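Uncharacterized protein (Trypanosoma brucei, PDB 2Q0X) is of unknown function but has the alpha/beta-hydrolase fold and is named as a paraflagellar rod component. Local coordinates at residues T19-K22 against C26-P29; Q85-D90 against G118-F123. All blocks are in the same frame, centred on the assembly; numbering follows the deposited sequence.

Contact 1 of 2, residues T19-K22 against C26-P29; sequences TYYK and CKIP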
loop_
_atom_site.group_PDB
_atom_site.type_symbol
_atom_site.label_atom_id
_atom_site.label_comp_id
_atom_site.label_asym_id
_atom_site.label_seq_id
_atom_site.Cartn_x
_atom_site.Cartn_y
_atom_site.Cartn_z
ATOM N N THR A 19 -8.554 5.678 -7.815
ATOM C CA THR A 19 -8.823 5.396 -6.416
ATOM C C THR A 19 -10.329 5.553 -6.140
ATOM O O THR A 19 -11.013 6.325 -6.800
ATOM C CB THR A 19 -8.016 6.325 -5.487
ATOM O OG1 THR A 19 -8.477 7.662 -5.646
ATOM C CG2 THR A 19 -6.501 6.283 -5.802
ATOM N N TYR A 20 -10.849 4.793 -5.187
ATOM C CA TYR A 20 -12.202 5.041 -4.704
ATOM C C TYR A 20 -12.152 5.232 -3.200
ATOM O O TYR A 20 -11.312 4.641 -2.518
ATOM C CB TYR A 20 -13.175 3.934 -5.134
ATOM C CG TYR A 20 -12.900 2.567 -4.539
ATOM C CD1 TYR A 20 -11.870 1.772 -5.030
ATOM C CD2 TYR A 20 -13.690 2.069 -3.494
ATOM C CE1 TYR A 20 -11.621 0.512 -4.498
ATOM C CE2 TYR A 20 -13.442 0.834 -2.944
ATOM C CZ TYR A 20 -12.401 0.044 -3.459
ATOM O OH TYR A 20 -12.146 -1.206 -2.937
ATOM N N TYR A 21 -13.031 6.095 -2.704
ATOM C CA TYR A 21 -13.024 6.495 -1.297
ATOM C C TYR A 21 -13.639 5.411 -0.432
ATOM O O TYR A 21 -14.782 5.002 -0.638
ATOM C CB TYR A 21 -13.796 7.803 -1.070
ATOM C CG TYR A 21 -12.990 9.067 -1.251
ATOM C CD1 TYR A 21 -12.333 9.661 -0.173
ATOM C CD2 TYR A 21 -12.908 9.690 -2.490
ATOM C CE1 TYR A 21 -11.593 10.838 -0.329
ATOM C CE2 TYR A 21 -12.172 10.877 -2.660
ATOM C CZ TYR A 21 -11.518 11.448 -1.583
ATOM O OH TYR A 21 -10.793 12.619 -1.770
ATOM N N LYS A 22 -12.855 4.968 0.541
ATOM C CA LYS A 22 -13.307 4.097 1.622
ATOM C C LYS A 22 -13.891 4.959 2.733
ATOM O O LYS A 22 -14.753 4.514 3.490
ATOM C CB LYS A 22 -12.100 3.289 2.123
ATOM C CG LYS A 22 -12.175 2.672 3.525
ATOM C CD LYS A 22 -10.797 2.092 3.889
ATOM C CE LYS A 22 -10.649 1.718 5.356
ATOM N NZ LYS A 22 -9.215 1.766 5.793
ATOM N N CYS A 26 -8.769 7.472 3.784
ATOM C CA CYS A 26 -8.185 6.337 3.072
ATOM C C CYS A 26 -8.831 6.210 1.686
ATOM O O CYS A 26 -10.056 6.045 1.573
ATOM C CB CYS A 26 -8.382 5.013 3.837
ATOM S SG CYS A 26 -8.547 5.080 5.655
ATOM N N LYS A 27 -8.014 6.292 0.643
ATOM C CA LYS A 27 -8.458 5.987 -0.706
ATOM C C LYS A 27 -7.779 4.696 -1.073
ATOM O O LYS A 27 -6.658 4.437 -0.626
ATOM C CB LYS A 27 -8.016 7.039 -1.706
ATOM C CG LYS A 27 -8.368 8.442 -1.366
ATOM C CD LYS A 27 -7.793 9.355 -2.453
ATOM C CE LYS A 27 -8.254 10.779 -2.271
ATOM N NZ LYS A 27 -7.896 11.644 -3.427
ATOM N N ILE A 28 -8.465 3.904 -1.890
ATOM C CA ILE A 28 -8.007 2.590 -2.301
ATOM C C ILE A 28 -7.639 2.639 -3.788
ATOM O O ILE A 28 -8.501 2.902 -4.632
ATOM C CB ILE A 28 -9.107 1.530 -2.069
ATOM C CG1 ILE A 28 -9.565 1.544 -0.598
ATOM C CG2 ILE A 28 -8.608 0.168 -2.462
ATOM C CD1 ILE A 28 -10.874 0.823 -0.364
ATOM N N PRO A 29 -6.353 2.431 -4.106
ATOM C CA PRO A 29 -5.918 2.313 -5.482
ATOM C C PRO A 29 -6.306 1.020 -6.171
ATOM O O PRO A 29 -6.236 -0.074 -5.590
ATOM C CB PRO A 29 -4.388 2.379 -5.389
ATOM C CG PRO A 29 -4.089 2.855 -4.067
ATOM C CD PRO A 29 -5.206 2.380 -3.190
#
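Ile28 N gives its hydrogen to Tyr20 O over 3.0 Å, nearly straight at 165°, and Tyr20 N returns the bond to Ile28 O. The two residues form the hydrogen-bonded antiparallel pair of a beta hairpin, strands 13-21 and 26-33, at the outer edge of the alpha/beta-hydrolase sheet. Thr19 with Pro29 and Tyr21 with Lys27 are the non-hydrogen-bonded pairs on either side of it. Toward the turn, Lys22 N bonds to Cys26 O at 3.2 Å and keeps the two strands joined where the first one ends.

Side chains alternate between the two faces. On the inner one, the CG of Tyr20 is wedged between its backbone N and carbonyl carbon (chi1 65°), which lays the ring across Ile28. Ile28 CB sits over the Tyr20 ring face, a CH-pi contact 4.0 Å from the centroid, while Ile28 CD1 runs out to 3.5 Å from Tyr20 CZ. Leu97, Ile100 and Val73 pack against the Tyr20 side chain, and its OH bonds to Asp93 O.

On the other face, Lys27 and Tyr21 run alongside each other. The extended lysine carries Lys27 CG over the Tyr21 ring, 4.3 Å from its centroid, and CE on past Tyr21 CZ. Its NZ goes to the second subunit of the assembly, forming a salt bridge with Asp55 and a hydrogen bond with Ser53 O of that subunit.

Ile28 O has a further neighbour besides Tyr20 N: the CA-H of Thr19 points at it, with CA 3.1 Å from the oxygen.

Contact 2 of 2, residues Q85-D90 against G118-F123; sequences QDHAHD and GTQLVF
His87 and Gln120 meet flat to flat: the imidazole and amide planes are 8° apart, with Gln120 NE2 over the ring face, 3.6 Å from His87 CG. His87 CG stands between its backbone N and carbonyl carbon (chi1 87°), which carries the ring to the Gln120 amide. Gln120, extended with CG trans to its backbone N (chi1 -170°), crosses it at about a right angle and brings CD to 3.4 Å from His87 CB. Arg191 donates to Gln120 OE1 and NE2 makes a weak bond to Gly195 O, together holding the amide's orientation.

Both Leu121 methyls meet Asp90 CB from one side, CD1 and CD2 each 3.5 Å away, and CD2 lies against His87 O.

Asp86 is the N-cap, its OD1 taking both His89 N and His89 ND1, from opposite faces of the carboxylate. Gln85 NE2 reaches Asp90 OD1 at 2.6 Å, while Asp90 OD2 is held by Ser77 and a salt bridge to Arg191.

Helix 119-128 follows strand 110-115 through a tight turn at Ser116 and Gly118, where this fold usually carries its nucleophile elbow. The contact packs its first turn against that of helix 87-104, with Arg191 of helix 189-193 alongside and strands 110-115 and 135-143 beneath Val122.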
loop_
_atom_site.group_PDB
_atom_site.type_symbol
_atom_site.label_atom_id
_atom_site.label_comp_id
_atom_site.label_asym_id
_atom_site.label_seq_id
_atom_site.Cartn_x
_atom_site.Cartn_y
_atom_site.Cartn_z
ATOM N N GLN A 85 -8.629 -2.558 10.272
ATOM C CA GLN A 85 -9.845 -3.126 9.681
ATOM C C GLN A 85 -9.890 -4.660 9.739
ATOM O O GLN A 85 -8.936 -5.320 9.326
ATOM C CB GLN A 85 -9.916 -2.677 8.215
ATOM C CG GLN A 85 -11.287 -2.781 7.606
ATOM C CD GLN A 85 -11.468 -1.896 6.383
ATOM O OE1 GLN A 85 -12.232 -0.925 6.425
ATOM N NE2 GLN A 85 -10.775 -2.225 5.297
ATOM N N ASP A 86 -10.992 -5.216 10.238
ATOM C CA ASP A 86 -11.235 -6.676 10.174
ATOM C C ASP A 86 -11.641 -7.139 8.758
ATOM O O ASP A 86 -11.714 -6.324 7.816
ATOM C CB ASP A 86 -12.261 -7.124 11.241
ATOM C CG ASP A 86 -13.713 -6.803 10.874
ATOM O OD1 ASP A 86 -13.985 -6.247 9.785
ATOM O OD2 ASP A 86 -14.599 -7.125 11.703
ATOM N N HIS A 87 -11.893 -8.445 8.609
ATOM C CA HIS A 87 -12.037 -9.026 7.280
ATOM C C HIS A 87 -13.389 -8.724 6.639
ATOM O O HIS A 87 -13.482 -8.645 5.418
ATOM C CB HIS A 87 -11.710 -10.537 7.270
ATOM C CG HIS A 87 -12.865 -11.429 7.601
ATOM N ND1 HIS A 87 -13.323 -11.611 8.888
ATOM C CD2 HIS A 87 -13.628 -12.222 6.815
ATOM C CE1 HIS A 87 -14.345 -12.447 8.874
ATOM N NE2 HIS A 87 -14.543 -12.839 7.629
ATOM N N ALA A 88 -14.423 -8.545 7.455
ATOM C CA ALA A 88 -15.748 -8.201 6.932
ATOM C C ALA A 88 -15.746 -6.819 6.265
ATOM O O ALA A 88 -16.420 -6.610 5.258
ATOM C CB ALA A 88 -16.817 -8.269 8.051
ATOM N N HIS A 89 -14.986 -5.880 6.832
ATOM C CA HIS A 89 -14.920 -4.526 6.290
ATOM C C HIS A 89 -14.047 -4.442 5.046
ATOM O O HIS A 89 -14.419 -3.761 4.106
ATOM C CB HIS A 89 -14.474 -3.539 7.361
ATOM C CG HIS A 89 -15.503 -3.313 8.429
ATOM N ND1 HIS A 89 -15.845 -4.286 9.343
ATOM C CD2 HIS A 89 -16.257 -2.229 8.734
ATOM C CE1 HIS A 89 -16.774 -3.814 10.159
ATOM N NE2 HIS A 89 -17.039 -2.567 9.812
ATOM N N ASP A 90 -12.906 -5.132 5.037
ATOM C CA ASP A 90 -12.105 -5.299 3.821
ATOM C C ASP A 90 -12.961 -5.862 2.674
ATOM O O ASP A 90 -12.923 -5.339 1.564
ATOM C CB ASP A 90 -10.937 -6.276 4.057
ATOM C CG ASP A 90 -9.634 -5.592 4.503
ATOM O OD1 ASP A 90 -9.485 -4.354 4.461
ATOM O OD2 ASP A 90 -8.716 -6.353 4.888
ATOM N N GLY A 118 -5.901 -12.976 1.314
ATOM C CA GLY A 118 -6.959 -12.408 0.491
ATOM C C GLY A 118 -8.140 -13.347 0.358
ATOM O O GLY A 118 -9.285 -12.910 0.196
ATOM N N THR A 119 -7.861 -14.646 0.444
ATOM C CA THR A 119 -8.888 -15.646 0.410
ATOM C C THR A 119 -9.922 -15.507 1.529
ATOM O O THR A 119 -11.081 -15.891 1.345
ATOM C CB THR A 119 -8.329 -17.092 0.387
ATOM O OG1 THR A 119 -7.718 -17.383 1.631
ATOM C CG2 THR A 119 -7.346 -17.308 -0.715
ATOM N N GLN A 120 -9.497 -15.001 2.690
ATOM C CA GLN A 120 -10.416 -14.694 3.783
ATOM C C GLN A 120 -11.537 -13.762 3.341
ATOM O O GLN A 120 -12.692 -13.878 3.798
ATOM C CB GLN A 120 -9.670 -13.994 4.908
ATOM C CG GLN A 120 -10.491 -13.839 6.201
ATOM C CD GLN A 120 -9.718 -13.258 7.338
ATOM O OE1 GLN A 120 -8.779 -12.494 7.134
ATOM N NE2 GLN A 120 -10.127 -13.589 8.571
ATOM N N LEU A 121 -11.172 -12.788 2.508
ATOM C CA LEU A 121 -12.120 -11.812 2.021
ATOM C C LEU A 121 -13.091 -12.433 1.026
ATOM O O LEU A 121 -14.245 -12.049 0.974
ATOM C CB LEU A 121 -11.390 -10.624 1.390
ATOM C CG LEU A 121 -10.324 -9.932 2.260
ATOM C CD1 LEU A 121 -9.946 -8.594 1.630
ATOM C CD2 LEU A 121 -10.783 -9.753 3.702
ATOM N N VAL A 122 -12.622 -13.393 0.234
ATOM C CA VAL A 122 -13.447 -13.974 -0.793
ATOM C C VAL A 122 -14.597 -14.775 -0.179
ATOM O O VAL A 122 -15.717 -14.675 -0.668
ATOM C CB VAL A 122 -12.616 -14.809 -1.800
ATOM C CG1 VAL A 122 -13.525 -15.639 -2.738
ATOM C CG2 VAL A 122 -11.705 -13.892 -2.613
ATOM N N PHE A 123 -14.336 -15.535 0.894
ATOM C CA PHE A 123 -15.384 -16.347 1.511
ATOM C C PHE A 123 -16.465 -15.460 2.113
ATOM O O PHE A 123 -17.665 -15.727 1.950
ATOM C CB PHE A 123 -14.829 -17.330 2.555
ATOM C CG PHE A 123 -14.048 -18.475 1.952
ATOM C CD1 PHE A 123 -14.699 -19.465 1.229
ATOM C CD2 PHE A 123 -12.658 -18.549 2.085
ATOM C CE1 PHE A 123 -13.995 -20.517 0.667
ATOM C CE2 PHE A 123 -11.950 -19.600 1.524
ATOM C CZ PHE A 123 -12.617 -20.586 0.819
#

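How the contacts relate
From the N terminus, strand 13-21 leads into a tight turn, and contact 1 closes the three-residue loop as the chain folds back into strand 26-33. The chain then builds strands 40-44 and 69-73 before reaching contact 2, which closes a longer loop of 27 residues, holding the rest of helix 87-104 and strand 110-115. The two contacts therefore stand in series, neither nested nor crossed. Contact 1 joins the edge strand 13-21 to its neighbour 26-33, and contact 2 joins the starts of two helices deeper in the molecule. Their centres are about 16 Å apart, yet they touch where Lys22 CE packs 3.3 Å from Gln85 OE1.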